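Local coordinates for protein argonaute (Methanocaldococcus jannaschii, PDB 5G5S) that cuts single-stranded DNA, using short single-stranded DNA guides to find complementary targets, and may defend the cell against invading genetic elements, at residues 140-145 against 151-156; 19-24 against 110-115; 13-18 against 285-290. One frame throughout, in Å; residues are numbered along the deposited sequence. Where two conformers were deposited one is given.

Interaction 1: residues 140-145 against 151-156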
loop_
_atom_site.group_PDB
_atom_site.type_symbol
_atom_site.label_atom_id
_atom_site.label_comp_id
_atom_site.label_asym_id
_atom_site.label_seq_id
_atom_site.Cartn_x
_atom_site.Cartn_y
_atom_site.Cartn_z
ATOM N N CYS A 140 -21.705 4.678 -1.277
ATOM C CA CYS A 140 -21.155 5.849 -1.933
ATOM C C CYS A 140 -20.232 6.545 -0.969
ATOM O O CYS A 140 -20.509 6.601 0.229
ATOM C CB CYS A 140 -22.262 6.795 -2.392
ATOM S SG CYS A 140 -23.216 6.196 -3.802
ATOM N N GLU A 141 -19.133 7.073 -1.488
ATOM C CA GLU A 141 -18.227 7.924 -0.735
ATOM C C GLU A 141 -18.120 9.234 -1.492
ATOM O O GLU A 141 -18.137 9.243 -2.730
ATOM C CB GLU A 141 -16.867 7.302 -0.387
ATOM C CG GLU A 141 -16.352 6.216 -1.310
ATOM C CD GLU A 141 -14.905 5.848 -1.054
ATOM O OE1 GLU A 141 -14.560 5.549 0.112
ATOM O OE2 GLU A 141 -14.113 5.866 -2.023
ATOM N N TYR A 142 -18.119 10.340 -0.755
ATOM C CA TYR A 142 -18.097 11.659 -1.358
ATOM C C TYR A 142 -17.136 12.619 -0.675
ATOM O O TYR A 142 -16.837 12.490 0.513
ATOM C CB TYR A 142 -19.523 12.240 -1.446
ATOM C CG TYR A 142 -20.079 12.625 -0.094
ATOM C CD1 TYR A 142 -20.552 11.657 0.791
ATOM C CD2 TYR A 142 -20.100 13.953 0.320
ATOM C CE1 TYR A 142 -20.972 11.996 2.074
ATOM C CE2 TYR A 142 -20.529 14.306 1.596
ATOM C CZ TYR A 142 -20.984 13.326 2.464
ATOM O OH TYR A 142 -21.445 13.679 3.705
ATOM N N GLU A 143 -16.678 13.599 -1.450
ATOM C CA GLU A 143 -15.776 14.670 -1.052
ATOM C C GLU A 143 -16.054 15.857 -1.954
ATOM O O GLU A 143 -16.586 15.678 -3.051
ATOM C CB GLU A 143 -14.340 14.207 -1.318
ATOM C CG GLU A 143 -13.320 14.676 -0.303
ATOM C CD GLU A 143 -11.958 14.048 -0.529
ATOM O OE1 GLU A 143 -11.451 14.126 -1.672
ATOM O OE2 GLU A 143 -11.412 13.451 0.427
ATOM N N VAL A 144 -15.706 17.070 -1.510
ATOM C CA VAL A 144 -15.838 18.254 -2.357
ATOM C C VAL A 144 -14.477 18.861 -2.672
ATOM O O VAL A 144 -13.579 18.839 -1.831
ATOM C CB VAL A 144 -17.026 19.246 -2.129
ATOM C CG1 VAL A 144 -17.928 18.822 -0.989
ATOM C CG2 VAL A 144 -16.588 20.702 -1.994
ATOM N N LYS A 145 -14.302 19.303 -3.919
ATOM C CA LYS A 145 -13.048 19.864 -4.413
ATOM C C LYS A 145 -13.267 21.178 -5.092
ATOM O O LYS A 145 -14.208 21.316 -5.876
ATOM C CB LYS A 145 -12.314 18.875 -5.344
ATOM C CG LYS A 145 -11.653 17.671 -4.628
ATOM C CD LYS A 145 -10.527 18.027 -3.627
ATOM C CE LYS A 145 -9.387 18.807 -4.237
ATOM N NZ LYS A 145 -8.490 19.367 -3.194
ATOM N N TYR A 151 -16.895 24.435 -7.235
ATOM C CA TYR A 151 -16.912 23.299 -6.317
ATOM C C TYR A 151 -17.498 22.093 -7.004
ATOM O O TYR A 151 -18.557 22.179 -7.635
ATOM C CB TYR A 151 -17.666 23.630 -5.018
ATOM C CG TYR A 151 -17.013 24.759 -4.256
ATOM C CD1 TYR A 151 -15.990 24.510 -3.345
ATOM C CD2 TYR A 151 -17.362 26.086 -4.502
ATOM C CE1 TYR A 151 -15.359 25.549 -2.667
ATOM C CE2 TYR A 151 -16.729 27.134 -3.838
ATOM C CZ TYR A 151 -15.726 26.861 -2.923
ATOM O OH TYR A 151 -15.089 27.881 -2.274
ATOM N N TYR A 152 -16.780 20.976 -6.906
ATOM C CA TYR A 152 -17.131 19.701 -7.513
ATOM C C TYR A 152 -17.308 18.679 -6.457
ATOM O O TYR A 152 -16.537 18.647 -5.507
ATOM C CB TYR A 152 -16.014 19.242 -8.482
ATOM C CG TYR A 152 -15.859 20.158 -9.678
ATOM C CD1 TYR A 152 -15.095 21.325 -9.598
ATOM C CD2 TYR A 152 -16.504 19.883 -10.882
ATOM C CE1 TYR A 152 -14.965 22.180 -10.689
ATOM C CE2 TYR A 152 -16.415 20.753 -11.967
ATOM C CZ TYR A 152 -15.639 21.897 -11.869
ATOM O OH TYR A 152 -15.534 22.736 -12.954
ATOM N N LEU A 153 -18.303 17.819 -6.612
ATOM C CA LEU A 153 -18.459 16.702 -5.698
ATOM C C LEU A 153 -17.778 15.506 -6.340
ATOM O O LEU A 153 -18.049 15.198 -7.502
ATOM C CB LEU A 153 -19.928 16.381 -5.349
ATOM C CG LEU A 153 -20.099 15.398 -4.157
ATOM C CD1 LEU A 153 -20.055 16.123 -2.811
ATOM C CD2 LEU A 153 -21.375 14.593 -4.277
ATOM N N ILE A 154 -16.852 14.873 -5.604
ATOM C CA ILE A 154 -16.171 13.651 -6.035
ATOM C C ILE A 154 -17.111 12.547 -5.569
ATOM O O ILE A 154 -17.449 12.482 -4.386
ATOM C CB ILE A 154 -14.720 13.512 -5.470
ATOM C CG1 ILE A 154 -13.871 14.800 -5.654
ATOM C CG2 ILE A 154 -14.002 12.267 -6.002
ATOM C CD1 ILE A 154 -13.826 15.426 -7.072
ATOM N N LEU A 155 -17.613 11.753 -6.510
ATOM C CA LEU A 155 -18.579 10.702 -6.216
ATOM C C LEU A 155 -18.025 9.318 -6.571
ATOM O O LEU A 155 -17.685 9.052 -7.723
ATOM C CB LEU A 155 -19.900 11.013 -6.942
ATOM C CG LEU A 155 -21.190 10.398 -6.403
ATOM C CD1 LEU A 155 -21.435 10.782 -4.941
ATOM C CD2 LEU A 155 -22.369 10.848 -7.253
ATOM N N ASN A 156 -17.887 8.463 -5.554
ATOM C CA ASN A 156 -17.348 7.125 -5.720
ATOM C C ASN A 156 -18.334 6.073 -5.246
ATOM O O ASN A 156 -18.975 6.248 -4.216
ATOM C CB ASN A 156 -16.020 6.989 -4.974
ATOM C CG ASN A 156 -15.092 5.936 -5.528
ATOM O OD1 ASN A 156 -15.152 5.575 -6.707
ATOM N ND2 ASN A 156 -14.182 5.450 -4.690
#
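Glu141, Glu143 and Lys145 of strand 140-145 pair with Asn156, Ile154 and Tyr152 of strand 151-156 as antiparallel hydrogen-bonded pairs, while Tyr142–Leu155 and Val144–Leu153 are the non-hydrogen-bonded pairs between them. The strands run at 160° to each other, and six backbone N-H...O bonds join them; the longest is Glu143 N to Ile154 O at 3.2 Å. At Val144–Leu153 the CA atoms draw in to 4.5 Å.

On the Glu141 face, the Glu141 and Asn156 side chains lie alongside each other. Asn156 swings CG anti to its backbone N (chi1 -154°), and its ND2 gives a nearly straight bond of 2.7 Å to Glu141 OE2, entering on the anti side of the carboxylate. Farther along the same face, Lys145 CG packs on Ile154 CG1 at 3.8 Å, before the lysine chain bends away to a salt bridge with Glu101 and a bond to Gly619 O. On the other face, Leu153 CD1 meets the edge of the Tyr142 ring at CD2, 3.8 Å away, and also reaches Val144 CG1. Tyr142 OH is bonded to Glu115.

One face of this hairpin is therefore mainly apolar and packs against helices 97-111 and 114-122. The other carries a buried amide whose N-H bond to the carboxylate should help hold both groups in place and favour an ionised Glu141.

Interaction 2: residues 19-24 against 110-115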
loop_
_atom_site.group_PDB
_atom_site.type_symbol
_atom_site.label_atom_id
_atom_site.label_comp_id
_atom_site.label_asym_id
_atom_site.label_seq_id
_atom_site.Cartn_x
_atom_site.Cartn_y
_atom_site.Cartn_z
ATOM N N GLU A 19 -25.407 25.997 -7.609
ATOM C CA GLU A 19 -25.361 27.294 -6.919
ATOM C C GLU A 19 -26.093 27.347 -5.572
ATOM O O GLU A 19 -25.501 27.773 -4.578
ATOM C CB GLU A 19 -25.885 28.396 -7.852
ATOM C CG GLU A 19 -25.048 28.600 -9.103
ATOM C CD GLU A 19 -24.242 29.882 -9.099
ATOM O OE1 GLU A 19 -23.105 29.865 -8.573
ATOM O OE2 GLU A 19 -24.752 30.907 -9.608
ATOM N N GLU A 20 -27.369 26.908 -5.542
ATOM C CA GLU A 20 -28.239 26.879 -4.352
ATOM C C GLU A 20 -27.643 26.113 -3.166
ATOM O O GLU A 20 -27.997 26.389 -2.018
ATOM C CB GLU A 20 -29.633 26.305 -4.691
ATOM C CG GLU A 20 -29.800 25.788 -6.115
ATOM C CD GLU A 20 -30.932 24.805 -6.364
ATOM O OE1 GLU A 20 -31.883 24.752 -5.548
ATOM O OE2 GLU A 20 -30.872 24.093 -7.393
ATOM N N PHE A 21 -26.747 25.151 -3.450
ATOM C CA PHE A 21 -26.102 24.276 -2.472
ATOM C C PHE A 21 -24.693 24.712 -2.040
ATOM O O PHE A 21 -24.067 24.049 -1.209
ATOM C CB PHE A 21 -26.160 22.808 -2.950
ATOM C CG PHE A 21 -27.527 22.436 -3.473
ATOM C CD1 PHE A 21 -28.610 22.309 -2.609
ATOM C CD2 PHE A 21 -27.753 22.298 -4.836
ATOM C CE1 PHE A 21 -29.886 22.010 -3.098
ATOM C CE2 PHE A 21 -29.027 21.997 -5.323
ATOM C CZ PHE A 21 -30.083 21.851 -4.450
ATOM N N ILE A 22 -24.205 25.830 -2.585
ATOM C CA ILE A 22 -22.917 26.393 -2.195
ATOM C C ILE A 22 -23.199 27.542 -1.207
ATOM O O ILE A 22 -23.925 28.479 -1.563
ATOM C CB ILE A 22 -22.068 26.852 -3.414
ATOM C CG1 ILE A 22 -21.669 25.659 -4.302
ATOM C CG2 ILE A 22 -20.819 27.646 -2.961
ATOM C CD1 ILE A 22 -21.454 26.021 -5.766
ATOM N N PRO A 23 -22.655 27.498 0.034
ATOM C CA PRO A 23 -22.888 28.618 0.964
ATOM C C PRO A 23 -22.222 29.909 0.485
ATOM O O PRO A 23 -21.150 29.871 -0.112
ATOM C CB PRO A 23 -22.297 28.120 2.283
ATOM C CG PRO A 23 -21.333 27.057 1.912
ATOM C CD PRO A 23 -21.773 26.465 0.622
ATOM N N LYS A 24 -22.888 31.045 0.684
ATOM C CA LYS A 24 -22.345 32.340 0.264
ATOM C C LYS A 24 -21.290 32.827 1.270
ATOM O O LYS A 24 -20.259 33.392 0.877
ATOM C CB LYS A 24 -23.471 33.383 0.106
ATOM C CG LYS A 24 -24.128 33.361 -1.261
ATOM N N SER A 110 -24.619 18.266 6.711
ATOM C CA SER A 110 -25.451 18.692 7.833
ATOM C C SER A 110 -26.762 19.393 7.471
ATOM O O SER A 110 -27.811 19.032 8.006
ATOM C CB SER A 110 -24.635 19.511 8.826
ATOM O OG SER A 110 -25.283 19.552 10.086
ATOM N N VAL A 111 -26.704 20.390 6.584
ATOM C CA VAL A 111 -27.873 21.176 6.194
ATOM C C VAL A 111 -28.702 20.479 5.123
ATOM O O VAL A 111 -29.920 20.369 5.279
ATOM C CB VAL A 111 -27.479 22.626 5.797
ATOM C CG1 VAL A 111 -28.702 23.491 5.487
ATOM C CG2 VAL A 111 -26.644 23.273 6.884
ATOM N N HIS A 112 -28.057 20.018 4.041
ATOM C CA HIS A 112 -28.748 19.403 2.909
ATOM C C HIS A 112 -28.954 17.884 2.930
ATOM O O HIS A 112 -29.631 17.353 2.048
ATOM C CB HIS A 112 -28.196 19.933 1.580
ATOM C CG HIS A 112 -28.520 21.381 1.364
ATOM N ND1 HIS A 112 -29.602 21.771 0.593
ATOM C CD2 HIS A 112 -27.925 22.486 1.870
ATOM C CE1 HIS A 112 -29.613 23.093 0.636
ATOM N NE2 HIS A 112 -28.623 23.568 1.392
ATOM N N LYS A 113 -28.429 17.200 3.965
ATOM C CA LYS A 113 -28.554 15.750 4.174
ATOM C C LYS A 113 -28.239 14.909 2.913
ATOM O O LYS A 113 -29.093 14.171 2.415
ATOM C CB LYS A 113 -29.920 15.394 4.817
ATOM C CG LYS A 113 -30.189 16.055 6.177
ATOM C CD LYS A 113 -29.394 15.425 7.325
ATOM N N ILE A 114 -27.013 15.048 2.395
ATOM C CA ILE A 114 -26.553 14.335 1.200
ATOM C C ILE A 114 -26.407 12.806 1.402
ATOM O O ILE A 114 -26.720 12.049 0.485
ATOM C CB ILE A 114 -25.304 15.022 0.574
ATOM C CG1 ILE A 114 -25.038 14.537 -0.872
ATOM C CG2 ILE A 114 -24.063 14.926 1.492
ATOM C CD1 ILE A 114 -24.201 15.474 -1.737
ATOM N N GLU A 115 -25.959 12.363 2.598
ATOM C CA GLU A 115 -25.779 10.945 2.953
ATOM C C GLU A 115 -27.086 10.122 2.912
ATOM O O GLU A 115 -27.087 9.086 2.240
ATOM C CB GLU A 115 -25.046 10.777 4.290
ATOM C CG GLU A 115 -23.608 11.255 4.233
ATOM C CD GLU A 115 -22.739 11.029 5.454
ATOM O OE1 GLU A 115 -23.139 10.251 6.349
ATOM O OE2 GLU A 115 -21.626 11.604 5.490
#
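Phe21 and His112 both set CG anti to their own carbonyl carbon (chi1 -45° and -68°), which brings the rings together almost perpendicular, with planes 89° apart. The Phe21 edge is directed at the imidazole face in an offset edge-to-face pair, with centroids separated by 5.2 Å. Phe21 CD1 makes the closest approach, 3.4 Å from His112 ND1 and hardly farther from CE1 of the imidazole, so the touch falls toward one side of the imidazole. CE1 of the phenyl ring follows at 3.7 Å from ND1. No hydrogen bond crosses this contact.

Within residues 19-24, Glu20 CB sits over the centre of one Phe21 face, 4.3 Å above the ring plane. Phe21 also meets Phe296 edge-to-face and touches Leu108, while the imidazole has Tyr107 as another aromatic neighbour.

The phenyl ring comes from a short 3-10 turn, residues 19-21, where Ile22 N bonds back to Glu19 O. His112 lies in the break between helices 97-111 and 114-122, just before Lys113, which adopts positive phi. The arrangement is a T-shaped aromatic contact between the segment leading into strand 25-31 and a helix-helix junction of the argonaute N-terminal domain.

Interaction 3: residues 13-18 against 285-290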
loop_
_atom_site.group_PDB
_atom_site.type_symbol
_atom_site.label_atom_id
_atom_site.label_comp_id
_atom_site.label_asym_id
_atom_site.label_seq_id
_atom_site.Cartn_x
_atom_site.Cartn_y
_atom_site.Cartn_z
ATOM N N ASN A 13 -14.659 11.435 -12.020
ATOM C CA ASN A 13 -15.873 11.387 -11.198
ATOM C C ASN A 13 -16.119 12.667 -10.341
ATOM O O ASN A 13 -16.466 12.575 -9.157
ATOM C CB ASN A 13 -15.866 10.107 -10.329
ATOM C CG ASN A 13 -14.764 10.042 -9.286
ATOM O OD1 ASN A 13 -13.687 10.625 -9.422
ATOM N ND2 ASN A 13 -15.038 9.367 -8.198
ATOM N N ALA A 14 -15.957 13.851 -10.955
ATOM C CA ALA A 14 -16.195 15.151 -10.309
ATOM C C ALA A 14 -17.392 15.809 -10.992
ATOM O O ALA A 14 -17.400 15.936 -12.221
ATOM C CB ALA A 14 -14.965 16.042 -10.430
ATOM N N TYR A 15 -18.423 16.167 -10.213
ATOM C CA TYR A 15 -19.645 16.776 -10.755
ATOM C C TYR A 15 -19.886 18.114 -10.073
ATOM O O TYR A 15 -19.844 18.190 -8.838
ATOM C CB TYR A 15 -20.861 15.842 -10.583
ATOM C CG TYR A 15 -20.634 14.454 -11.136
ATOM C CD1 TYR A 15 -19.935 13.492 -10.406
ATOM C CD2 TYR A 15 -21.087 14.106 -12.406
ATOM C CE1 TYR A 15 -19.668 12.233 -10.937
ATOM C CE2 TYR A 15 -20.841 12.841 -12.939
ATOM C CZ TYR A 15 -20.118 11.914 -12.206
ATOM O OH TYR A 15 -19.848 10.684 -12.735
ATOM N N LYS A 16 -20.132 19.167 -10.883
ATOM C CA LYS A 16 -20.346 20.530 -10.415
ATOM C C LYS A 16 -21.545 20.659 -9.501
ATOM O O LYS A 16 -22.660 20.313 -9.897
ATOM C CB LYS A 16 -20.438 21.531 -11.591
ATOM N N ILE A 17 -21.305 21.149 -8.266
ATOM C CA ILE A 17 -22.351 21.399 -7.269
ATOM C C ILE A 17 -23.113 22.649 -7.721
ATOM O O ILE A 17 -22.496 23.663 -8.052
ATOM C CB ILE A 17 -21.771 21.561 -5.829
ATOM C CG1 ILE A 17 -20.997 20.291 -5.374
ATOM C CG2 ILE A 17 -22.871 21.936 -4.807
ATOM C CD1 ILE A 17 -19.904 20.575 -4.362
ATOM N N LYS A 18 -24.449 22.558 -7.735
ATOM C CA LYS A 18 -25.358 23.639 -8.122
ATOM C C LYS A 18 -25.309 24.756 -7.102
ATOM O O LYS A 18 -25.129 24.501 -5.906
ATOM C CB LYS A 18 -26.787 23.115 -8.318
ATOM C CG LYS A 18 -26.894 22.170 -9.504
ATOM C CD LYS A 18 -28.253 21.521 -9.612
ATOM C CE LYS A 18 -28.345 20.666 -10.852
ATOM N NZ LYS A 18 -29.644 19.964 -10.927
ATOM N N LYS A 285 -20.160 5.073 -16.146
ATOM C CA LYS A 285 -21.573 5.065 -16.535
ATOM C C LYS A 285 -22.488 4.831 -15.331
ATOM O O LYS A 285 -23.559 5.432 -15.259
ATOM C CB LYS A 285 -21.819 4.060 -17.665
ATOM C CG LYS A 285 -21.062 4.402 -18.948
ATOM C CD LYS A 285 -21.117 3.270 -19.969
ATOM C CE LYS A 285 -20.174 3.512 -21.122
ATOM N NZ LYS A 285 -19.882 2.255 -21.860
ATOM N N ILE A 286 -22.033 4.008 -14.366
ATOM C CA ILE A 286 -22.718 3.727 -13.098
ATOM C C ILE A 286 -22.694 5.001 -12.228
ATOM O O ILE A 286 -23.739 5.367 -11.681
ATOM C CB ILE A 286 -22.077 2.505 -12.357
ATOM C CG1 ILE A 286 -22.151 1.182 -13.180
ATOM C CG2 ILE A 286 -22.584 2.341 -10.907
ATOM C CD1 ILE A 286 -23.550 0.511 -13.373
ATOM N N ILE A 287 -21.509 5.671 -12.109
ATOM C CA ILE A 287 -21.357 6.910 -11.321
ATOM C C ILE A 287 -22.301 7.990 -11.862
ATOM O O ILE A 287 -23.040 8.590 -11.085
ATOM C CB ILE A 287 -19.886 7.419 -11.165
ATOM C CG1 ILE A 287 -18.876 6.308 -10.723
ATOM C CG2 ILE A 287 -19.811 8.651 -10.249
ATOM C CD1 ILE A 287 -19.037 5.677 -9.397
ATOM N N ASN A 288 -22.321 8.168 -13.199
ATOM C CA ASN A 288 -23.194 9.106 -13.930
ATOM C C ASN A 288 -24.679 8.873 -13.608
ATOM O O ASN A 288 -25.420 9.843 -13.465
ATOM C CB ASN A 288 -22.941 9.018 -15.447
ATOM C CG ASN A 288 -21.622 9.616 -15.908
ATOM O OD1 ASN A 288 -20.956 10.374 -15.199
ATOM N ND2 ASN A 288 -21.226 9.317 -17.130
ATOM N N GLU A 289 -25.087 7.590 -13.416
ATOM C CA GLU A 289 -26.458 7.224 -13.034
ATOM C C GLU A 289 -26.844 7.708 -11.631
ATOM O O GLU A 289 -27.994 8.097 -11.426
ATOM C CB GLU A 289 -26.720 5.716 -13.199
ATOM C CG GLU A 289 -27.120 5.325 -14.611
ATOM C CD GLU A 289 -28.218 6.169 -15.237
ATOM O OE1 GLU A 289 -29.317 6.272 -14.644
ATOM O OE2 GLU A 289 -27.955 6.768 -16.304
ATOM N N ILE A 290 -25.888 7.706 -10.683
ATOM C CA ILE A 290 -26.091 8.194 -9.314
ATOM C C ILE A 290 -26.126 9.727 -9.350
ATOM O O ILE A 290 -26.925 10.334 -8.634
ATOM C CB ILE A 290 -25.023 7.640 -8.327
ATOM C CG1 ILE A 290 -25.129 6.106 -8.194
ATOM C CG2 ILE A 290 -25.127 8.305 -6.942
ATOM C CD1 ILE A 290 -23.844 5.416 -7.686
#
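Tyr15 carries this contact, reaching from the short strand 14-16 to helix 280-293, where Ile287 and Asn288 receive it. This is strand-to-helix packing at the side of an antiparallel sheet: strand 14-16 pairs with strand 150-163, and Tyr15 and Leu153 are joined through their backbones. The two segments are separated by 266 residues of chain, including the PAZ region, so the tyrosine bridges parts of the protein that are remote in sequence.

The CB of Tyr15 points toward the helix. CG stands anti to the carbonyl carbon, which sends the ring toward the helix, and the length of the phenol brings OH to its surface. There it meets two successive residues. Ile287 also points its CB toward the strand, and its CG2 branch, anti to the backbone N, lies 3.7 Å from Tyr15 CE1. The same methyl is 3.2 Å from Tyr15 OH, a snug approach beside the phenol's polar end. Asn13 adds a looser touch, its CB 4.2 Å from Ile287 CG2, while the Asn13 amide turns to Leu155 O and to the backbone at Lys604 and Lys606. Phe157 of strand 150-163 also packs on Ile287, so the isoleucine bears on two neighbouring strands.

Asn288 supplies the polar half of the contact. Its CB does not aim at the strand, but the amide end reaches back to the phenol, and the side chain touches Pro301 as well. The bonded OD1 lies at the edge of the Tyr15 ring, while the amide plane stands almost perpendicular to the ring, at 89°. Tyr15 OH donates to Asn288 OD1 across 2.7 Å, approaching the carbonyl oxygen at a C=O...O angle of 144° and tilted 27° from the carbonyl plane.

In the fold
From the N terminus, residues 13-18 open the long loop that interaction 3 closes at helix 280-293. Interactions 2 and 1 are both nested within it, in series: the loop from 19-24 to 110-115 closes before the hairpin of interaction 1 begins along the chain, and no loops cross. The three also touch directly. Strand 14-16 lies beside strand 150-163 in one sheet, which joins interactions 1 and 3, and Ile154 packs on Ala14 there. From interaction 2, Ile114 packs on Tyr142 and Leu153, while Ile22 meets Tyr151 and the Ile17 backbone. Together they tie the hairpin of strands 134-147 and 150-163 to the N-terminal domain's helices and to helix 280-293.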